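Local coordinates for oxysterol-binding protein homolog 3 (Saccharomyces cerevisiae, PDB 4IC4) that carries lipids between membranes through the cytosol in phosphoinositide-coupled transport, its OSBP-related domain holding sterols and phospholipids, at residues 71-76 with 304-309; 89-94 with 278-283; 372-375 with 381-384. One frame throughout, in Å; residues are numbered along the deposited sequence.

All three contacts belong to the OSBP-related domain, the lipid-carrying part of the protein, and each lies away from the residues known to bind phosphatidylinositol 4-phosphate. Interaction 1 is the most central, its centre about 9 Å from the centre of the chain; interaction 2 is on the surface, its centre about 29 Å from that of interaction 1 and about 33 Å from that of interaction 3. Both segments of interaction 2 fall between residues 76 and 304 in sequence, whereas interaction 3 follows later. Interactions 1 and 3 have centres about 19 Å apart, and both pack against strand 150-157: Phe-153 meets residues of interaction 1, and the adjacent Phe-154 stacks on Tyr-374 of interaction 3.

Interaction 1 of 3, residues 71-76 with 304-309; sequences ILQLIS and NLNEIT
Ser-76, whose CB approaches Leu-305 CD2 to 4.3 Å, supplies two donors to one carbonyl of its own helix. Its OG lies 2.9 Å from Leu-72 O and its backbone N lies 3.2 Å from the same Leu-72 O, the two coming from opposite faces of the carbonyl plane. Gln-73 bridges to the other segment: with CG anti to the carbonyl carbon (chi1 -68°) and an extended chain beyond, its amide reaches Leu-305. There Gln-73 NE2 stands 3.4 Å from Leu-305 O, a weak hydrogen bond with an N-H...O angle of only 126°. The other end of the amide, OE1, accepts from the backbone N of Ser-70, which helps fix the rotation of the group. In the fold, helices 71-76 and 300-305 both pack against strand 127-132 of the barrel: Gln-73, Ser-76 and Leu-305 all touch Phe-128. Leu-305 lies against the helix backbone, its CD1 3.4 Å from Gln-73 O and 4.0 Å from Gln-73 CB. The nearest CA atoms, of Gln-73 and Leu-305, are 6.4 Å apart. Past Leu-305, the side chain of Asn-306 touches Ile-327 and Glu-331 of helix 325-331.

Interaction 2 of 3, residues 89-94 with 278-283; sequences TQRPDP and THETIW
Arg-91 and Glu-280 meet through a single pair of charged atoms, Arg-91 NH1 and Glu-280 OE1, 3.5 Å apart. The side chains come from opposite directions, and the guanidinium and carboxylate planes are turned 52° from each other, so this salt bridge lacks the coplanar, two-pronged pairing of a bidentate one. Only 58 Å² is buried between the segments, and Glu-280 is exposed. The Arg-91 chain bends at chi2 (-86°) and again at chi3, while Glu-280 runs extended, its CG opposite the backbone N. In the next shell Asp-93 OD1 sits 3.8 Å from Arg-91 NE, a long salt bridge that makes a three-residue network; the shared positive charge probably eases the repulsion between the two carboxylates. In the fold, the network ties the loop between helices 83-88 and 94-104 to the approach of strand 281-284, part of the antiparallel run of strands that curls into the barrel. Glu-280 is positioned by an ST turn, in which its backbone N donates to Thr-278 OG1 at 3.2 Å (157°). Just beyond, Ile-282 and Trp-283 both face Leu-273 in a classic beta bulge. Phe-97 of helix 94-104 is touched by the side chains of both Arg-91 and Ile-282.

Interaction 3 of 3, residues 372-375 with 381-384; sequences WKYI and YWER
Strand 371-374, the second of a beta-hairpin with 364-368, is joined by five residues to the start of helix 381-386, and a water bridges the two backbones: it donates to Ile-375 O at 2.7 Å and accepts from Tyr-381 N at 3.0 Å. The next amide of the helix is taken by a side chain. Trp-382 N donates to Tyr-374 OH over 3.3 Å in a nearly straight bond (170°), so the tyrosine hydroxyl and the water together satisfy two N-terminal amides of the helix. Tyr-374 reaches there because its CG is anti to the backbone N (chi1 176°), carrying the ring toward the start of helix 381-386; Phe-154 stacks on that ring. Tyr-374 OH also touches Trp-382 CD1 at 3.1 Å, the two rings meeting obliquely with planes 38° apart. A phenylalanine in place of Tyr-374 would probably leave Trp-382 N without its acceptor and open a small gap beside the indole, which also makes a cation-pi contact with Arg-138. Tyr-381 directs its ring away from Tyr-374, over one face of the Trp-382 indole, and its OH bonds to Glu-129. Its base stays close: Tyr-381 CB lies at the edge of the Tyr-374 ring, 4.1 Å from Tyr-374 CE1.

Interaction 1 of 3, residues 71-76 with 304-309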
loop_
_atom_site.group_PDB
_atom_site.type_symbol
_atom_site.label_atom_id
_atom_site.label_comp_id
_atom_site.label_asym_id
_atom_site.label_seq_id
_atom_site.Cartn_x
_atom_site.Cartn_y
_atom_site.Cartn_z
ATOM N N ILE A 71 -4.625 6.140 2.663
ATOM C CA ILE A 71 -4.532 4.706 2.396
ATOM C C ILE A 71 -4.054 4.456 0.965
ATOM O O ILE A 71 -3.368 3.470 0.700
ATOM C CB ILE A 71 -5.883 3.996 2.619
ATOM C CG1 ILE A 71 -6.292 4.124 4.088
ATOM C CG2 ILE A 71 -5.769 2.516 2.230
ATOM C CD1 ILE A 71 -7.617 3.464 4.417
ATOM N N LEU A 72 -4.408 5.345 0.040
ATOM C CA LEU A 72 -3.957 5.180 -1.339
ATOM C C LEU A 72 -2.433 5.239 -1.368
ATOM O O LEU A 72 -1.785 4.482 -2.095
ATOM C CB LEU A 72 -4.529 6.283 -2.233
ATOM C CG LEU A 72 -6.049 6.295 -2.422
ATOM C CD1 LEU A 72 -6.452 7.540 -3.211
ATOM C CD2 LEU A 72 -6.492 5.034 -3.145
ATOM N N GLN A 73 -1.861 6.139 -0.574
ATOM C CA GLN A 73 -0.412 6.269 -0.509
ATOM C C GLN A 73 0.207 5.039 0.171
ATOM O O GLN A 73 1.241 4.532 -0.271
ATOM C CB GLN A 73 -0.042 7.573 0.215
ATOM C CG GLN A 73 -0.430 8.801 -0.617
ATOM C CD GLN A 73 -0.287 10.118 0.118
ATOM O OE1 GLN A 73 -0.808 10.293 1.221
ATOM N NE2 GLN A 73 0.409 11.066 -0.505
ATOM N N LEU A 74 -0.434 4.543 1.228
ATOM C CA LEU A 74 0.065 3.358 1.923
ATOM C C LEU A 74 0.150 2.161 0.979
ATOM O O LEU A 74 1.176 1.486 0.904
ATOM C CB LEU A 74 -0.851 2.986 3.092
ATOM C CG LEU A 74 -0.553 1.600 3.682
ATOM C CD1 LEU A 74 0.796 1.625 4.374
ATOM C CD2 LEU A 74 -1.645 1.196 4.662
ATOM N N ILE A 75 -0.932 1.891 0.259
ATOM C CA ILE A 75 -0.928 0.752 -0.647
ATOM C C ILE A 75 0.078 0.935 -1.789
ATOM O O ILE A 75 0.598 -0.045 -2.328
ATOM C CB ILE A 75 -2.345 0.482 -1.174
ATOM C CG1 ILE A 75 -3.246 0.116 0.013
ATOM C CG2 ILE A 75 -2.322 -0.654 -2.195
ATOM C CD1 ILE A 75 -4.700 -0.108 -0.353
ATOM N N SER A 76 0.377 2.183 -2.140
ATOM C CA SER A 76 1.361 2.448 -3.189
ATOM C C SER A 76 2.750 1.984 -2.765
ATOM O O SER A 76 3.631 1.808 -3.606
ATOM C CB SER A 76 1.413 3.941 -3.525
ATOM O OG SER A 76 0.210 4.355 -4.142
ATOM N N ASN A 304 8.509 10.215 0.927
ATOM C CA ASN A 304 8.425 10.876 -0.367
ATOM C C ASN A 304 7.051 10.839 -1.017
ATOM O O ASN A 304 6.799 11.566 -1.975
ATOM C CB ASN A 304 9.460 10.275 -1.320
ATOM C CG ASN A 304 10.873 10.675 -0.958
ATOM O OD1 ASN A 304 11.090 11.755 -0.407
ATOM N ND2 ASN A 304 11.842 9.825 -1.279
ATOM N N LEU A 305 6.162 10.006 -0.485
ATOM C CA LEU A 305 4.819 9.862 -1.037
ATOM C C LEU A 305 4.003 11.148 -1.105
ATOM O O LEU A 305 3.356 11.434 -2.117
ATOM C CB LEU A 305 4.034 8.826 -0.222
ATOM C CG LEU A 305 4.456 7.359 -0.343
ATOM C CD1 LEU A 305 3.796 6.561 0.769
ATOM C CD2 LEU A 305 4.077 6.812 -1.716
ATOM N N ASN A 306 4.036 11.926 -0.029
ATOM C CA ASN A 306 3.240 13.146 0.035
ATOM C C ASN A 306 3.957 14.415 -0.391
ATOM O O ASN A 306 3.468 15.516 -0.128
ATOM C CB ASN A 306 2.688 13.333 1.453
ATOM C CG ASN A 306 1.386 14.115 1.478
ATOM O OD1 ASN A 306 1.150 14.932 2.375
ATOM N ND2 ASN A 306 0.524 13.858 0.501
ATOM N N GLU A 307 5.099 14.279 -1.056
ATOM C CA GLU A 307 5.826 15.460 -1.508
ATOM C C GLU A 307 5.410 15.896 -2.907
ATOM O O GLU A 307 5.171 15.067 -3.790
ATOM C CB GLU A 307 7.339 15.210 -1.505
ATOM C CG GLU A 307 8.135 16.407 -2.039
ATOM C CD GLU A 307 9.641 16.201 -2.033
ATOM O OE1 GLU A 307 10.102 15.059 -2.220
ATOM O OE2 GLU A 307 10.369 17.201 -1.859
ATOM N N ILE A 308 5.312 17.209 -3.094
ATOM C CA ILE A 308 4.983 17.775 -4.391
ATOM C C ILE A 308 6.312 18.253 -4.971
ATOM O O ILE A 308 6.951 19.150 -4.416
ATOM C CB ILE A 308 4.018 18.978 -4.263
ATOM C CG1 ILE A 308 2.660 18.505 -3.742
ATOM C CG2 ILE A 308 3.853 19.662 -5.616
ATOM C CD1 ILE A 308 1.678 19.630 -3.490
ATOM N N THR A 309 6.744 17.632 -6.064
ATOM C CA THR A 309 7.991 18.012 -6.715
ATOM C C THR A 309 7.650 18.619 -8.069
ATOM O O THR A 309 6.477 18.804 -8.394
ATOM C CB THR A 309 8.908 16.794 -6.964
ATOM O OG1 THR A 309 8.306 15.941 -7.946
ATOM C CG2 THR A 309 9.136 16.010 -5.674
#

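Interaction 2 of 3, residues 89-94 with 278-283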
loop_
_atom_site.group_PDB
_atom_site.type_symbol
_atom_site.label_atom_id
_atom_site.label_comp_id
_atom_site.label_asym_id
_atom_site.label_seq_id
_atom_site.Cartn_x
_atom_site.Cartn_y
_atom_site.Cartn_z
ATOM N N THR A 89 11.408 -9.791 -15.309
ATOM C CA THR A 89 11.207 -9.905 -16.754
ATOM C C THR A 89 12.505 -10.187 -17.499
ATOM O O THR A 89 12.487 -10.428 -18.706
ATOM C CB THR A 89 10.600 -8.614 -17.366
ATOM O OG1 THR A 89 11.549 -7.543 -17.283
ATOM C CG2 THR A 89 9.319 -8.224 -16.641
ATOM N N GLN A 90 13.625 -10.167 -16.785
ATOM C CA GLN A 90 14.924 -10.396 -17.411
ATOM C C GLN A 90 15.603 -11.677 -16.930
ATOM O O GLN A 90 16.723 -11.984 -17.340
ATOM C CB GLN A 90 15.830 -9.191 -17.142
ATOM C CG GLN A 90 15.154 -7.856 -17.429
ATOM C CD GLN A 90 15.952 -6.663 -16.935
ATOM O OE1 GLN A 90 16.717 -6.766 -15.975
ATOM N NE2 GLN A 90 15.759 -5.515 -17.577
ATOM N N ARG A 91 14.920 -12.431 -16.073
ATOM C CA ARG A 91 15.470 -13.671 -15.531
ATOM C C ARG A 91 14.714 -14.905 -16.017
ATOM O O ARG A 91 13.543 -14.822 -16.382
ATOM C CB ARG A 91 15.436 -13.620 -14.003
ATOM C CG ARG A 91 16.279 -12.506 -13.404
ATOM C CD ARG A 91 17.725 -12.932 -13.224
ATOM N NE ARG A 91 17.850 -13.965 -12.198
ATOM C CZ ARG A 91 19.007 -14.417 -11.727
ATOM N NH1 ARG A 91 19.020 -15.359 -10.793
ATOM N NH2 ARG A 91 20.152 -13.929 -12.187
ATOM N N PRO A 92 15.380 -16.072 -16.027
ATOM C CA PRO A 92 14.751 -17.319 -16.473
ATOM C C PRO A 92 13.765 -17.904 -15.460
ATOM O O PRO A 92 12.897 -18.700 -15.816
ATOM C CB PRO A 92 15.948 -18.232 -16.714
ATOM C CG PRO A 92 16.899 -17.803 -15.643
ATOM C CD PRO A 92 16.805 -16.289 -15.710
ATOM N N ASP A 93 13.908 -17.499 -14.199
ATOM C CA ASP A 93 13.043 -17.968 -13.118
ATOM C C ASP A 93 12.330 -16.757 -12.515
ATOM O O ASP A 93 12.531 -16.417 -11.350
ATOM C CB ASP A 93 13.890 -18.664 -12.049
ATOM C CG ASP A 93 14.947 -17.749 -11.456
ATOM O OD1 ASP A 93 15.632 -17.042 -12.225
ATOM O OD2 ASP A 93 15.101 -17.741 -10.218
ATOM N N PRO A 94 11.462 -16.106 -13.304
ATOM C CA PRO A 94 10.724 -14.922 -12.855
ATOM C C PRO A 94 9.920 -15.005 -11.562
ATOM O O PRO A 94 9.886 -14.040 -10.799
ATOM C CB PRO A 94 9.842 -14.591 -14.056
ATOM C CG PRO A 94 9.602 -15.934 -14.678
ATOM C CD PRO A 94 10.982 -16.540 -14.627
ATOM N N THR A 278 21.937 -21.448 -3.620
ATOM C CA THR A 278 23.117 -20.667 -3.974
ATOM C C THR A 278 23.535 -19.641 -2.927
ATOM O O THR A 278 24.690 -19.219 -2.901
ATOM C CB THR A 278 22.895 -19.917 -5.299
ATOM O OG1 THR A 278 21.837 -18.966 -5.132
ATOM C CG2 THR A 278 22.514 -20.890 -6.406
ATOM N N HIS A 279 22.596 -19.243 -2.073
ATOM C CA HIS A 279 22.852 -18.246 -1.036
ATOM C C HIS A 279 22.871 -16.849 -1.648
ATOM O O HIS A 279 23.261 -15.882 -0.992
ATOM C CB HIS A 279 24.186 -18.519 -0.335
ATOM C CG HIS A 279 24.168 -19.725 0.551
ATOM N ND1 HIS A 279 23.226 -20.722 0.430
ATOM C CD2 HIS A 279 24.989 -20.104 1.558
ATOM C CE1 HIS A 279 23.466 -21.663 1.325
ATOM N NE2 HIS A 279 24.530 -21.313 2.023
ATOM N N GLU A 280 22.454 -16.753 -2.908
ATOM C CA GLU A 280 22.414 -15.474 -3.614
ATOM C C GLU A 280 21.294 -14.591 -3.077
ATOM O O GLU A 280 20.159 -15.039 -2.925
ATOM C CB GLU A 280 22.196 -15.695 -5.113
ATOM C CG GLU A 280 22.016 -14.398 -5.900
ATOM C CD GLU A 280 21.642 -14.632 -7.353
ATOM O OE1 GLU A 280 20.577 -15.238 -7.606
ATOM O OE2 GLU A 280 22.411 -14.207 -8.242
ATOM N N THR A 281 21.619 -13.334 -2.798
ATOM C CA THR A 281 20.636 -12.382 -2.290
ATOM C C THR A 281 19.696 -11.958 -3.416
ATOM O O THR A 281 20.141 -11.562 -4.492
ATOM C CB THR A 281 21.325 -11.134 -1.715
ATOM O OG1 THR A 281 22.276 -11.533 -0.720
ATOM C CG2 THR A 281 20.299 -10.203 -1.082
ATOM N N ILE A 282 18.394 -12.048 -3.158
ATOM C CA ILE A 282 17.376 -11.691 -4.140
ATOM C C ILE A 282 16.805 -10.304 -3.865
ATOM O O ILE A 282 16.494 -9.554 -4.788
ATOM C CB ILE A 282 16.203 -12.703 -4.109
ATOM C CG1 ILE A 282 16.720 -14.120 -4.373
ATOM C CG2 ILE A 282 15.142 -12.306 -5.126
ATOM C CD1 ILE A 282 17.340 -14.314 -5.734
ATOM N N TRP A 283 16.682 -9.970 -2.585
ATOM C CA TRP A 283 16.113 -8.691 -2.168
ATOM C C TRP A 283 16.626 -8.295 -0.790
ATOM O O TRP A 283 16.910 -9.152 0.048
ATOM C CB TRP A 283 14.581 -8.809 -2.125
ATOM C CG TRP A 283 13.884 -7.735 -1.326
ATOM C CD1 TRP A 283 13.584 -6.466 -1.736
ATOM C CD2 TRP A 283 13.425 -7.837 0.030
ATOM N NE1 TRP A 283 12.969 -5.774 -0.722
ATOM C CE2 TRP A 283 12.858 -6.588 0.374
ATOM C CE3 TRP A 283 13.437 -8.860 0.988
ATOM C CZ2 TRP A 283 12.309 -6.335 1.635
ATOM C CZ3 TRP A 283 12.892 -8.611 2.243
ATOM C CH2 TRP A 283 12.334 -7.356 2.555
#

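Interaction 3 of 3, residues 372-375 with 381-384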
loop_
_atom_site.group_PDB
_atom_site.type_symbol
_atom_site.label_atom_id
_atom_site.label_comp_id
_atom_site.label_asym_id
_atom_site.label_seq_id
_atom_site.Cartn_x
_atom_site.Cartn_y
_atom_site.Cartn_z
ATOM N N TRP A 372 -12.245 -3.647 -10.559
ATOM C CA TRP A 372 -12.313 -2.406 -11.321
ATOM C C TRP A 372 -11.143 -2.397 -12.295
ATOM O O TRP A 372 -10.133 -3.067 -12.070
ATOM C CB TRP A 372 -12.237 -1.192 -10.394
ATOM C CG TRP A 372 -13.487 -0.972 -9.590
ATOM C CD1 TRP A 372 -13.970 -1.763 -8.586
ATOM C CD2 TRP A 372 -14.418 0.107 -9.734
ATOM N NE1 TRP A 372 -15.144 -1.245 -8.096
ATOM C CE2 TRP A 372 -15.444 -0.097 -8.781
ATOM C CE3 TRP A 372 -14.488 1.226 -10.576
ATOM C CZ2 TRP A 372 -16.529 0.780 -8.647
ATOM C CZ3 TRP A 372 -15.568 2.097 -10.443
ATOM C CH2 TRP A 372 -16.573 1.867 -9.484
ATOM N N LYS A 373 -11.275 -1.630 -13.369
ATOM C CA LYS A 373 -10.239 -1.570 -14.391
ATOM C C LYS A 373 -9.983 -0.148 -14.874
ATOM O O LYS A 373 -10.910 0.647 -15.027
ATOM C CB LYS A 373 -10.654 -2.469 -15.564
ATOM C CG LYS A 373 -9.692 -2.536 -16.736
ATOM C CD LYS A 373 -10.178 -3.584 -17.732
ATOM C CE LYS A 373 -9.304 -3.650 -18.974
ATOM N NZ LYS A 373 -9.373 -2.397 -19.777
ATOM N N TYR A 374 -8.712 0.163 -15.105
ATOM C CA TYR A 374 -8.311 1.481 -15.583
ATOM C C TYR A 374 -9.010 1.819 -16.900
ATOM O O TYR A 374 -9.031 1.008 -17.828
ATOM C CB TYR A 374 -6.792 1.509 -15.785
ATOM C CG TYR A 374 -6.261 2.802 -16.365
ATOM C CD1 TYR A 374 -6.124 3.941 -15.575
ATOM C CD2 TYR A 374 -5.885 2.883 -17.705
ATOM C CE1 TYR A 374 -5.624 5.125 -16.103
ATOM C CE2 TYR A 374 -5.386 4.067 -18.247
ATOM C CZ TYR A 374 -5.257 5.184 -17.440
ATOM O OH TYR A 374 -4.753 6.359 -17.955
ATOM N N ILE A 375 -9.578 3.019 -16.977
ATOM C CA ILE A 375 -10.272 3.470 -18.182
ATOM C C ILE A 375 -9.276 4.074 -19.165
ATOM O O ILE A 375 -8.567 5.021 -18.834
ATOM C CB ILE A 375 -11.344 4.536 -17.847
ATOM C CG1 ILE A 375 -12.431 3.919 -16.963
ATOM C CG2 ILE A 375 -11.955 5.088 -19.136
ATOM C CD1 ILE A 375 -13.475 4.916 -16.493
ATOM N N TYR A 381 -6.880 8.998 -17.149
ATOM C CA TYR A 381 -6.089 9.844 -16.266
ATOM C C TYR A 381 -4.838 10.401 -16.938
ATOM O O TYR A 381 -4.602 11.608 -16.925
ATOM C CB TYR A 381 -5.653 9.075 -15.015
ATOM C CG TYR A 381 -4.946 9.954 -14.006
ATOM C CD1 TYR A 381 -5.674 10.715 -13.096
ATOM C CD2 TYR A 381 -3.549 10.054 -13.989
ATOM C CE1 TYR A 381 -5.036 11.557 -12.186
ATOM C CE2 TYR A 381 -2.899 10.898 -13.088
ATOM C CZ TYR A 381 -3.652 11.645 -12.187
ATOM O OH TYR A 381 -3.040 12.485 -11.282
ATOM N N TRP A 382 -4.033 9.522 -17.522
ATOM C CA TRP A 382 -2.792 9.968 -18.135
ATOM C C TRP A 382 -2.982 10.843 -19.367
ATOM O O TRP A 382 -2.151 11.710 -19.635
ATOM C CB TRP A 382 -1.892 8.764 -18.425
ATOM C CG TRP A 382 -1.538 8.022 -17.164
ATOM C CD1 TRP A 382 -1.914 6.754 -16.828
ATOM C CD2 TRP A 382 -0.792 8.528 -16.048
ATOM N NE1 TRP A 382 -1.456 6.440 -15.571
ATOM C CE2 TRP A 382 -0.764 7.510 -15.068
ATOM C CE3 TRP A 382 -0.148 9.744 -15.779
ATOM C CZ2 TRP A 382 -0.115 7.671 -13.834
ATOM C CZ3 TRP A 382 0.498 9.904 -14.551
ATOM C CH2 TRP A 382 0.507 8.870 -13.595
ATOM N N GLU A 383 -4.063 10.636 -20.114
ATOM C CA GLU A 383 -4.306 11.487 -21.272
ATOM C C GLU A 383 -4.741 12.878 -20.806
ATOM O O GLU A 383 -4.288 13.889 -21.345
ATOM C CB GLU A 383 -5.359 10.870 -22.199
ATOM C CG GLU A 383 -4.812 9.745 -23.072
ATOM C CD GLU A 383 -3.609 10.183 -23.898
ATOM O OE1 GLU A 383 -3.731 11.164 -24.661
ATOM O OE2 GLU A 383 -2.542 9.548 -23.780
ATOM N N ARG A 384 -5.612 12.930 -19.799
ATOM C CA ARG A 384 -6.080 14.202 -19.248
ATOM C C ARG A 384 -4.906 15.005 -18.686
ATOM O O ARG A 384 -4.794 16.210 -18.899
ATOM C CB ARG A 384 -7.067 13.959 -18.099
ATOM C CG ARG A 384 -8.479 13.532 -18.481
ATOM C CD ARG A 384 -9.165 12.975 -17.227
ATOM N NE ARG A 384 -10.596 12.700 -17.364
ATOM C CZ ARG A 384 -11.557 13.604 -17.191
ATOM N NH1 ARG A 384 -12.828 13.252 -17.326
ATOM N NH2 ARG A 384 -11.254 14.862 -16.897
HETATM O O HOH W 1 -8.440 6.472 -16.611
#